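PDB 3HIN: putative 3-hydroxybutyryl-CoA dehydratase from Rhodopseudomonas palustris, which probably acts as a lyase of the enoyl-CoA hydratase/isomerase family, hydrating or dehydrating acyl-CoA thioesters. Local coordinates for residues S16-D21 with D42-A47; R97-I102 with A125-I130; G115-G120 with A137-P142. All blocks are in the same frame, centred on the assembly; numbering follows the deposited sequence.

Contact 1 (S16-D21 with D42-A47)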
# COMPACT_ATOMS: atom_id res chain seq x y z
N SER A 16 -13.37 -12.05 -31.71
CA SER A 16 -13.80 -13.39 -32.04
C SER A 16 -13.63 -14.26 -30.82
O SER A 16 -14.11 -15.38 -30.81
CB SER A 16 -12.99 -13.99 -33.18
OG SER A 16 -11.69 -14.41 -32.68
N THR A 17 -12.91 -13.77 -29.79
CA THR A 17 -12.70 -14.56 -28.56
C THR A 17 -13.88 -14.38 -27.59
O THR A 17 -13.79 -14.82 -26.49
CB THR A 17 -11.42 -14.13 -27.77
OG1 THR A 17 -11.53 -12.75 -27.42
CG2 THR A 17 -10.18 -14.34 -28.60
N LEU A 18 -14.96 -13.73 -28.00
CA LEU A 18 -16.06 -13.39 -27.04
C LEU A 18 -17.32 -13.64 -27.82
O LEU A 18 -17.29 -13.51 -29.01
CB LEU A 18 -16.04 -11.90 -26.63
CG LEU A 18 -14.90 -11.46 -25.70
CD1 LEU A 18 -15.08 -9.99 -25.35
CD2 LEU A 18 -14.75 -12.33 -24.42
N VAL A 19 -18.40 -14.06 -27.15
CA VAL A 19 -19.68 -14.10 -27.77
C VAL A 19 -20.63 -13.25 -26.97
O VAL A 19 -21.01 -13.62 -25.84
CB VAL A 19 -20.23 -15.53 -27.83
CG1 VAL A 19 -21.80 -15.48 -28.11
CG2 VAL A 19 -19.41 -16.40 -28.85
N VAL A 20 -21.04 -12.15 -27.56
CA VAL A 20 -21.77 -11.07 -26.90
C VAL A 20 -23.22 -11.00 -27.39
O VAL A 20 -23.48 -10.82 -28.60
CB VAL A 20 -21.11 -9.72 -27.25
CG1 VAL A 20 -21.82 -8.59 -26.55
CG2 VAL A 20 -19.61 -9.72 -26.93
N ASP A 21 -24.17 -11.11 -26.48
CA ASP A 21 -25.58 -10.93 -26.89
C ASP A 21 -26.22 -9.98 -25.90
O ASP A 21 -25.63 -9.63 -24.90
CB ASP A 21 -26.32 -12.27 -26.91
CG ASP A 21 -27.49 -12.28 -27.88
OD1 ASP A 21 -27.74 -11.28 -28.63
OD2 ASP A 21 -28.18 -13.31 -27.89
N ASP A 42 -4.21 -11.25 -24.37
CA ASP A 42 -4.37 -9.79 -24.47
C ASP A 42 -5.51 -9.35 -25.34
O ASP A 42 -6.16 -8.37 -25.03
CB ASP A 42 -3.10 -9.06 -24.91
CG ASP A 42 -1.94 -9.25 -23.92
OD1 ASP A 42 -2.22 -9.52 -22.74
OD2 ASP A 42 -0.73 -9.15 -24.32
N GLY A 43 -5.80 -10.07 -26.40
CA GLY A 43 -6.85 -9.62 -27.29
C GLY A 43 -8.23 -9.93 -26.69
O GLY A 43 -9.23 -9.25 -26.94
N LEU A 44 -8.30 -10.97 -25.88
CA LEU A 44 -9.60 -11.28 -25.31
C LEU A 44 -9.88 -10.19 -24.29
O LEU A 44 -10.94 -9.59 -24.32
CB LEU A 44 -9.70 -12.69 -24.75
CG LEU A 44 -10.95 -13.00 -23.89
CD1 LEU A 44 -11.11 -14.47 -23.79
CD2 LEU A 44 -10.88 -12.41 -22.47
N MET A 45 -8.88 -9.90 -23.48
CA MET A 45 -8.94 -8.86 -22.47
C MET A 45 -9.25 -7.52 -23.07
O MET A 45 -10.08 -6.78 -22.52
CB MET A 45 -7.65 -8.87 -21.63
CG MET A 45 -7.59 -10.13 -20.72
SD MET A 45 -8.76 -10.02 -19.31
CE MET A 45 -7.75 -8.85 -18.43
N ALA A 46 -8.63 -7.18 -24.20
CA ALA A 46 -8.94 -5.91 -24.89
C ALA A 46 -10.37 -5.88 -25.42
O ALA A 46 -11.08 -4.86 -25.28
CB ALA A 46 -7.95 -5.63 -25.98
N ALA A 47 -10.82 -6.99 -26.01
CA ALA A 47 -12.21 -7.13 -26.47
C ALA A 47 -13.15 -6.97 -25.30
O ALA A 47 -14.17 -6.36 -25.47
CB ALA A 47 -12.48 -8.49 -27.14

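Contact 2 (R97-I102 with A125-I130)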
# COMPACT_ATOMS: atom_id res chain seq x y z
N ARG A 97 -6.63 -2.42 -15.76
CA ARG A 97 -7.56 -1.45 -16.31
C ARG A 97 -8.78 -2.14 -16.90
O ARG A 97 -9.91 -1.58 -16.86
CB ARG A 97 -6.91 -0.53 -17.36
CG ARG A 97 -5.74 0.26 -16.84
CD ARG A 97 -6.13 1.42 -15.82
NE ARG A 97 -6.47 0.92 -14.46
CZ ARG A 97 -5.57 0.58 -13.54
NH1 ARG A 97 -5.99 0.14 -12.35
NH2 ARG A 97 -4.26 0.63 -13.80
N VAL A 98 -8.59 -3.35 -17.41
CA VAL A 98 -9.72 -4.13 -17.90
C VAL A 98 -10.65 -4.47 -16.70
O VAL A 98 -11.82 -4.26 -16.76
CB VAL A 98 -9.30 -5.46 -18.54
CG1 VAL A 98 -10.57 -6.27 -18.89
CG2 VAL A 98 -8.36 -5.27 -19.80
N PHE A 99 -10.10 -5.00 -15.61
CA PHE A 99 -10.95 -5.40 -14.47
C PHE A 99 -11.61 -4.22 -13.77
O PHE A 99 -12.65 -4.39 -13.10
CB PHE A 99 -10.15 -6.24 -13.49
CG PHE A 99 -9.77 -7.60 -14.04
CD1 PHE A 99 -10.52 -8.17 -15.07
CD2 PHE A 99 -8.66 -8.30 -13.52
CE1 PHE A 99 -10.19 -9.46 -15.60
CE2 PHE A 99 -8.32 -9.58 -14.02
CZ PHE A 99 -9.11 -10.16 -15.04
N ASP A 100 -11.01 -3.03 -13.86
CA ASP A 100 -11.67 -1.86 -13.27
C ASP A 100 -13.02 -1.67 -13.97
O ASP A 100 -13.97 -1.20 -13.35
CB ASP A 100 -10.84 -0.58 -13.47
CG ASP A 100 -9.76 -0.38 -12.42
OD1 ASP A 100 -8.83 0.36 -12.76
OD2 ASP A 100 -9.77 -0.95 -11.28
N LYS A 101 -13.12 -1.98 -15.27
CA LYS A 101 -14.42 -1.78 -15.95
C LYS A 101 -15.46 -2.81 -15.47
O LYS A 101 -16.62 -2.62 -15.69
CB LYS A 101 -14.24 -1.96 -17.46
CG LYS A 101 -13.17 -1.06 -18.04
CD LYS A 101 -13.55 0.37 -17.94
CE LYS A 101 -13.11 1.12 -19.23
NZ LYS A 101 -13.84 2.45 -19.30
N ILE A 102 -15.02 -3.89 -14.86
CA ILE A 102 -15.96 -4.79 -14.22
C ILE A 102 -16.34 -4.27 -12.82
O ILE A 102 -17.50 -4.02 -12.53
CB ILE A 102 -15.31 -6.16 -14.02
CG1 ILE A 102 -14.75 -6.65 -15.38
CG2 ILE A 102 -16.34 -7.15 -13.45
CD1 ILE A 102 -14.40 -8.20 -15.38
N ALA A 125 -13.28 -13.49 -12.14
CA ALA A 125 -14.43 -13.77 -11.34
C ALA A 125 -14.48 -12.87 -10.14
O ALA A 125 -15.57 -12.45 -9.74
CB ALA A 125 -14.44 -15.23 -10.86
N CYS A 126 -13.33 -12.59 -9.55
CA CYS A 126 -13.31 -11.71 -8.35
C CYS A 126 -13.76 -10.29 -8.61
O CYS A 126 -14.26 -9.61 -7.68
CB CYS A 126 -11.93 -11.70 -7.67
SG CYS A 126 -11.76 -13.31 -6.82
N ALA A 127 -13.53 -9.80 -9.84
CA ALA A 127 -13.86 -8.44 -10.18
C ALA A 127 -15.36 -8.28 -10.25
O ALA A 127 -15.85 -7.17 -10.03
CB ALA A 127 -13.16 -8.00 -11.48
N ALA A 128 -16.07 -9.39 -10.56
CA ALA A 128 -17.53 -9.37 -10.69
C ALA A 128 -18.13 -9.06 -9.33
O ALA A 128 -17.48 -9.28 -8.30
CB ALA A 128 -18.02 -10.67 -11.15
N HIS A 129 -19.36 -8.57 -9.32
CA HIS A 129 -20.05 -8.25 -8.08
C HIS A 129 -20.71 -9.42 -7.43
O HIS A 129 -20.76 -9.48 -6.22
CB HIS A 129 -21.11 -7.16 -8.32
CG HIS A 129 -20.52 -5.98 -8.98
ND1 HIS A 129 -20.86 -5.59 -10.25
CD2 HIS A 129 -19.49 -5.19 -8.60
CE1 HIS A 129 -20.10 -4.56 -10.60
NE2 HIS A 129 -19.26 -4.30 -9.61
N ILE A 130 -21.28 -10.30 -8.24
CA ILE A 130 -21.94 -11.55 -7.78
C ILE A 130 -21.39 -12.71 -8.62
O ILE A 130 -21.19 -12.59 -9.82
CB ILE A 130 -23.42 -11.45 -8.00
CG1 ILE A 130 -24.00 -10.29 -7.16
CG2 ILE A 130 -24.22 -12.80 -7.77
CD1 ILE A 130 -25.45 -9.98 -7.55

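Contact 3 (G115-G120 with A137-P142)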
# COMPACT_ATOMS: atom_id res chain seq x y z
N GLY A 115 -16.73 -25.48 -14.13
CA GLY A 115 -15.45 -26.07 -14.53
C GLY A 115 -14.33 -25.20 -13.98
O GLY A 115 -14.42 -24.67 -12.91
N ALA A 116 -13.28 -25.03 -14.75
CA ALA A 116 -12.09 -24.33 -14.25
C ALA A 116 -12.32 -22.83 -14.00
O ALA A 116 -12.89 -22.11 -14.83
CB ALA A 116 -10.89 -24.61 -15.21
N VAL A 117 -11.96 -22.36 -12.80
CA VAL A 117 -11.97 -20.91 -12.45
C VAL A 117 -10.67 -20.70 -11.74
O VAL A 117 -10.58 -20.71 -10.50
CB VAL A 117 -13.14 -20.55 -11.50
CG1 VAL A 117 -13.12 -19.05 -11.20
CG2 VAL A 117 -14.60 -21.08 -12.11
N ILE A 118 -9.61 -20.62 -12.51
CA ILE A 118 -8.33 -20.69 -11.87
C ILE A 118 -7.41 -19.55 -12.32
O ILE A 118 -7.48 -19.14 -13.48
CB ILE A 118 -7.65 -22.10 -12.02
CG1 ILE A 118 -7.01 -22.27 -13.38
CG2 ILE A 118 -8.63 -23.27 -11.78
CD1 ILE A 118 -6.74 -23.86 -13.70
N GLY A 119 -6.51 -19.10 -11.42
CA GLY A 119 -5.50 -18.09 -11.82
C GLY A 119 -6.23 -16.81 -12.22
O GLY A 119 -7.18 -16.39 -11.54
N GLY A 120 -5.84 -16.24 -13.38
CA GLY A 120 -6.52 -15.08 -13.96
C GLY A 120 -8.03 -15.21 -14.06
O GLY A 120 -8.76 -14.22 -13.94
N ALA A 137 -17.68 -26.15 -10.85
CA ALA A 137 -16.73 -25.01 -10.79
C ALA A 137 -15.69 -25.41 -9.77
O ALA A 137 -16.02 -26.05 -8.73
CB ALA A 137 -17.45 -23.72 -10.40
N TYR A 138 -14.43 -25.10 -10.04
CA TYR A 138 -13.38 -25.36 -9.05
C TYR A 138 -12.35 -24.25 -9.13
O TYR A 138 -12.14 -23.68 -10.20
CB TYR A 138 -12.73 -26.74 -9.22
CG TYR A 138 -12.09 -26.98 -10.57
CD1 TYR A 138 -10.75 -26.73 -10.76
CD2 TYR A 138 -12.82 -27.46 -11.67
CE1 TYR A 138 -10.13 -26.95 -11.98
CE2 TYR A 138 -12.21 -27.72 -12.92
CZ TYR A 138 -10.86 -27.45 -13.05
OH TYR A 138 -10.20 -27.64 -14.23
N TYR A 139 -11.73 -23.95 -7.99
CA TYR A 139 -10.96 -22.72 -7.78
C TYR A 139 -9.53 -23.06 -7.39
O TYR A 139 -9.28 -24.03 -6.61
CB TYR A 139 -11.52 -21.94 -6.63
CG TYR A 139 -12.99 -21.63 -6.76
CD1 TYR A 139 -13.42 -20.62 -7.64
CD2 TYR A 139 -13.94 -22.36 -6.05
CE1 TYR A 139 -14.75 -20.34 -7.80
CE2 TYR A 139 -15.33 -22.09 -6.19
CZ TYR A 139 -15.70 -21.05 -7.06
OH TYR A 139 -17.02 -20.74 -7.23
N ALA A 140 -8.59 -22.31 -7.97
CA ALA A 140 -7.20 -22.51 -7.66
C ALA A 140 -6.37 -21.34 -8.13
O ALA A 140 -6.75 -20.61 -9.08
CB ALA A 140 -6.67 -23.79 -8.32
N LEU A 141 -5.23 -21.19 -7.46
CA LEU A 141 -4.19 -20.28 -7.90
C LEU A 141 -2.90 -21.05 -8.10
O LEU A 141 -2.03 -21.07 -7.23
CB LEU A 141 -3.99 -19.20 -6.86
CG LEU A 141 -5.21 -18.34 -6.70
CD1 LEU A 141 -5.03 -17.64 -5.34
CD2 LEU A 141 -5.41 -17.34 -7.82
N PRO A 142 -2.74 -21.70 -9.27
CA PRO A 142 -1.59 -22.59 -9.53
C PRO A 142 -0.28 -21.85 -9.81
O PRO A 142 0.74 -22.48 -9.99
CB PRO A 142 -2.02 -23.32 -10.80
CG PRO A 142 -2.66 -22.19 -11.56
CD PRO A 142 -3.62 -21.66 -10.45

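Contact 1 (S16-D21 with D42-A47)
L18 and T17 meet one side of a helical turn, with L44 and A47 as their partners. The tightest touch is between L18 and A47: the CD1 methyl of L18 stands 3.5 Å from the CB of A47, closer than carbon atoms usually pack. The other methyl of the same leucine, CD2, lies 3.9 Å from CG of L44, so the forked end of L18 spans two residues one helical turn apart. L18 and L44 run at about a right angle to each other, and the fork of one meets the branch point of the other.

T17, in the 3-10 turn just ahead of the strand, sits beside L44. Its OG1 lies between the backbone N and the carbonyl carbon (chi1 59°), and from there it comes 3.2 Å from both CA and CB of L44. That is a polar oxygen laid against hydrocarbon; its hydrogen-bond partner is the backbone O of D14, just before the segment. On L44, CG is anti to the backbone N (chi1 169°). CD1 of L44 lies 3.8 Å from the carbonyl O of T17. The leucine thus lies across T17 with its CB against the hydroxyl and CD1 near the carbonyl.

In the second shell, the backbone of D14 also bonds to that of G43, which ties the chain ahead of the strand to the first turn of helix 42-51. R33 packs on both T17 and L44. L18 also touches L31 of the adjoining antiparallel strand and C51 further down the helix. The contact therefore seats helix 42-51 against the start of strand 18-23, at an outer edge of the six-stranded sheet, while M45 turns from the strand to pack on W95, V98 and F99 of helix 85-103.

Contact 2 (R97-I102 with A125-I130)
I102 and A127 form the closest backbone approach, their CA atoms 5.8 Å apart where the last turns of helices 85-103 and 120-127 meet. The CB of A127 is the small knob here. It touches I102 CB at 3.8 Å and F99 CB at 4.0 Å, so it rests between two side chains one helical turn apart. With CG2 of I102 anti to its backbone N, that methyl reaches segment 125-130 and lies 3.5 Å from the carbonyl O of A127.

Beyond the helix end, the ring of H129 swings back toward helix 85-103. Its CE1 comes 3.3 Å from the carbonyl O of I102, at an oblique angle to the ring. The ring nitrogens bond outside the two segments: ND1 meets the backbone N of V109 and NE2 the carbonyl O of Q103, which fixes the turn of the imidazole.

R157 of helix 154-162 packs on F99 and A127. Helix 120-127 lies in the connection between the parallel neighbouring strands 109-113 and 130-134, and helix 85-103 packs on it, as in the crotonase fold.

Contact 3 (G115-G120 with A137-P142)
The ring of Y138 lies over the backbone of A116, filling the hollow between G115 and I118. The CA of A116 is 3.8 Å from the ring centroid, a CH-pi contact over the face, offset toward the rim. CB of A116 fits under the phenol end, 3.3 Å from OH, while CD2 and CE2 lie against the G115-A116 peptide. At the CE1 rim, obliquely and on the same side of the ring as A116, sits I118 CG2. Y138 can fold back over the neighbouring strand because its CG sits between the backbone N and carbonyl carbon (chi1 59°). Replacing it with an alanine would probably leave A116 and the G115 peptide without their ring cover and open a gap beside I118 CG2.

The same methyl is a bump between Y138 and A140, 4.0 Å from the CB of A140. CB of I118 lies 4.3 Å from CD of P142. On the reverse face, V117 and Y139 lie side by side, pointing the same way; V117 CB and CG1 both rest 3.9 Å from CD1 of the tyrosine, whose ring also stacks on F187. G115 and G119 have positive phi, which favours glycine, and L141 CD2 lies 4.1 Å from G119 CA.

The strands run parallel, their short axes 4.8 Å apart and at 22° to each other. Three backbone bonds join them: Y138 N to G115 O, V117 N to Y138 O, and G119 N to A140 O at 2.8 Å. From G119, the N-cap, the chain runs through helix 120-127 and strand 130-134 of the large sheet and returns as 138-140, parallel to 116-118: the small sheet packed beside the larger one in the crotonase fold.

Overall arrangement
Contact 1 closes along the chain before the other two open, whereas contacts 2 and 3 interleave, 115-120 falling between the two segments of contact 2. Centres of contacts 1 and 2 lie about 15 Å apart, those of 2 and 3 about 16 Å, and those of 1 and 3 about 20 Å. Contact 2 is nearest the centre of the chain and touches both others: helix 42-51 meets helix 85-103 there, while A125 meets V117 and F99 approaches G120. Helix 120-127 follows strand 116-118 directly. Together the three contacts run from the edge of the six-stranded sheet, through buried helices, to the three-stranded sheet, linking the layers of one crotonase-type core.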